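Long-range contact in putative methyltransferase (Porphyromonas gingivalis, PDB 3LL7), which is a putative methyltransferase that probably transfers a methyl group to a substrate not yet identified: residues I64-I69 and A131-P136. Numbering follows the deposited sequence.
Sequences ISSLYI and ARHNIP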
loop_
_atom_site.group_PDB
_atom_site.type_symbol
_atom_site.label_atom_id
_atom_site.label_comp_id
_atom_site.label_asym_id
_atom_site.label_seq_id
_atom_site.Cartn_x
_atom_site.Cartn_y
_atom_site.Cartn_z
ATOM N N ILE A 64 23.376 -2.906 1.046
ATOM C CA ILE A 64 24.200 -1.928 0.316
ATOM C C ILE A 64 25.098 -1.118 1.242
ATOM O O ILE A 64 24.629 -0.498 2.231
ATOM C CB ILE A 64 23.369 -0.987 -0.592
ATOM C CG1 ILE A 64 22.710 -1.798 -1.715
ATOM C CG2 ILE A 64 24.241 0.128 -1.188
ATOM C CD1 ILE A 64 22.024 -0.956 -2.760
ATOM N N SER A 65 26.386 -1.110 0.884
ATOM C CA SER A 65 27.437 -0.458 1.649
ATOM C C SER A 65 27.376 1.056 1.507
ATOM O O SER A 65 27.229 1.606 0.404
ATOM C CB SER A 65 28.829 -0.968 1.228
ATOM O OG SER A 65 29.396 -0.151 0.213
ATOM N N SER A 66 27.486 1.732 2.637
ATOM C CA SER A 66 27.567 3.168 2.608
ATOM C C SER A 66 26.210 3.841 2.682
ATOM O O SER A 66 26.161 5.066 2.735
ATOM C CB SER A 66 28.300 3.643 1.347
ATOM O OG SER A 66 29.475 4.362 1.683
ATOM N N LEU A 67 25.122 3.069 2.664
ATOM C CA LEU A 67 23.783 3.676 2.825
ATOM C C LEU A 67 23.666 4.189 4.235
ATOM O O LEU A 67 24.094 3.510 5.189
ATOM C CB LEU A 67 22.606 2.716 2.536
ATOM C CG LEU A 67 22.267 2.370 1.086
ATOM C CD1 LEU A 67 20.975 1.605 1.066
ATOM C CD2 LEU A 67 22.175 3.589 0.148
ATOM N N TYR A 68 23.120 5.399 4.355
ATOM C CA TYR A 68 22.959 6.056 5.626
ATOM C C TYR A 68 21.476 6.385 5.832
ATOM O O TYR A 68 20.885 7.084 5.011
ATOM C CB TYR A 68 23.780 7.342 5.662
ATOM C CG TYR A 68 23.700 8.044 6.985
ATOM C CD1 TYR A 68 24.395 7.562 8.095
ATOM C CD2 TYR A 68 22.922 9.183 7.140
ATOM C CE1 TYR A 68 24.317 8.200 9.329
ATOM C CE2 TYR A 68 22.841 9.847 8.386
ATOM C CZ TYR A 68 23.528 9.332 9.478
ATOM O OH TYR A 68 23.474 9.943 10.713
ATOM N N ILE A 69 20.905 5.901 6.934
ATOM C CA ILE A 69 19.483 6.158 7.261
ATOM C C ILE A 69 19.322 7.409 8.109
ATOM O O ILE A 69 19.825 7.456 9.225
ATOM C CB ILE A 69 18.853 4.946 7.969
ATOM C CG1 ILE A 69 19.069 3.693 7.120
ATOM C CG2 ILE A 69 17.354 5.182 8.268
ATOM C CD1 ILE A 69 18.523 3.794 5.686
ATOM N N ALA A 131 19.542 11.618 1.516
ATOM C CA ALA A 131 19.123 11.283 0.161
ATOM C C ALA A 131 20.164 11.692 -0.848
ATOM O O ALA A 131 20.426 10.990 -1.822
ATOM C CB ALA A 131 17.766 11.916 -0.161
ATOM N N ARG A 132 20.784 12.839 -0.599
ATOM C CA ARG A 132 21.843 13.333 -1.430
ATOM C C ARG A 132 23.008 12.321 -1.442
ATOM O O ARG A 132 23.669 12.146 -2.460
ATOM C CB ARG A 132 22.262 14.744 -0.935
ATOM C CG ARG A 132 22.999 15.588 -1.933
ATOM C CD ARG A 132 23.127 17.044 -1.477
ATOM N NE ARG A 132 21.884 17.771 -1.714
ATOM C CZ ARG A 132 21.122 18.255 -0.735
ATOM N NH1 ARG A 132 21.505 18.138 0.544
ATOM N NH2 ARG A 132 19.994 18.872 -1.032
ATOM N N HIS A 133 23.239 11.640 -0.319
ATOM C CA HIS A 133 24.242 10.561 -0.233
ATOM C C HIS A 133 23.758 9.209 -0.825
ATOM O O HIS A 133 24.486 8.553 -1.587
ATOM C CB HIS A 133 24.644 10.370 1.238
ATOM C CG HIS A 133 25.572 9.218 1.473
ATOM N ND1 HIS A 133 26.944 9.330 1.380
ATOM C CD2 HIS A 133 25.323 7.933 1.819
ATOM C CE1 HIS A 133 27.499 8.158 1.650
ATOM N NE2 HIS A 133 26.535 7.297 1.915
ATOM N N ASN A 134 22.556 8.797 -0.439
ATOM C CA ASN A 134 22.017 7.471 -0.757
ATOM C C ASN A 134 21.605 7.325 -2.206
ATOM O O ASN A 134 21.881 6.284 -2.844
ATOM C CB ASN A 134 20.810 7.135 0.120
ATOM C CG ASN A 134 21.188 6.923 1.580
ATOM O OD1 ASN A 134 22.316 6.539 1.898
ATOM N ND2 ASN A 134 20.239 7.137 2.459
ATOM N N ILE A 135 20.921 8.347 -2.729
ATOM C CA ILE A 135 20.335 8.240 -4.081
ATOM C C ILE A 135 21.369 7.814 -5.150
ATOM O O ILE A 135 21.116 6.843 -5.884
ATOM C CB ILE A 135 19.459 9.491 -4.465
ATOM C CG1 ILE A 135 18.114 9.438 -3.736
ATOM C CG2 ILE A 135 19.268 9.593 -5.989
ATOM C CD1 ILE A 135 17.292 10.784 -3.781
ATOM N N PRO A 136 22.547 8.479 -5.219
ATOM C CA PRO A 136 23.539 8.036 -6.216
ATOM C C PRO A 136 24.074 6.606 -6.024
ATOM O O PRO A 136 24.551 6.011 -6.986
ATOM C CB PRO A 136 24.678 9.054 -6.071
ATOM C CG PRO A 136 24.058 10.237 -5.463
ATOM C CD PRO A 136 22.996 9.703 -4.533
#
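Leu67 and Asn134 make the nearest backbone approach, 5.5 Å from CA to CA, where the extended chain leaving a type II beta turn (Ile64 to Leu67) passes the helix that carries residues 131-136. The carboxamide of Asn134 reads both polar groups of the Tyr68 backbone. Its OD1 accepts the N-H of Tyr68 at 2.8 Å, an almost straight bond (173°) that arrives in the carbonyl plane on a lone pair, while ND2 donates an N-H bond to Tyr68 O at 2.6 Å, with the acceptor close to the amide plane. The two bonds close a ring through the backbone of a single residue, the pairing an adjacent beta strand would offer, here supplied by a helix side chain; together they fix the amide's rotation. In Asn134, chi1 of -69° sets CG anti to the carbonyl carbon, beside the backbone N. The Leu67 side chain crosses that of Asn134 obliquely, its CD2 3.4 Å from Asn134 OD1 and 3.8 Å from Asn134 CB. One residue earlier on each segment, the His133 ring meets Ser66 O edge-on: NE2 donates to this carbonyl at a doubtfully short 2.4 Å. Tyr68 CB lies 4.2 Å from His133 CD2, while the phenol ring of Tyr68 leads away from the helix. His133 ND1 is hydrogen-bonded to Glu8 OE1; if NE2 donates as modelled, this carboxylate could favour a doubly protonated, cationic imidazole. Ile11 of helix 8-20 touches both His133 and Tyr68, and Gln47 of helix 38-57 bonds to Ile69 O. The buried contact thus joins the N-terminal helical part, through the loop between helices 59-62 and 72-77, to helix 125-138, which links parallel strands 117-122 and 144-149 in what is probably a Rossmann-like methyltransferase domain.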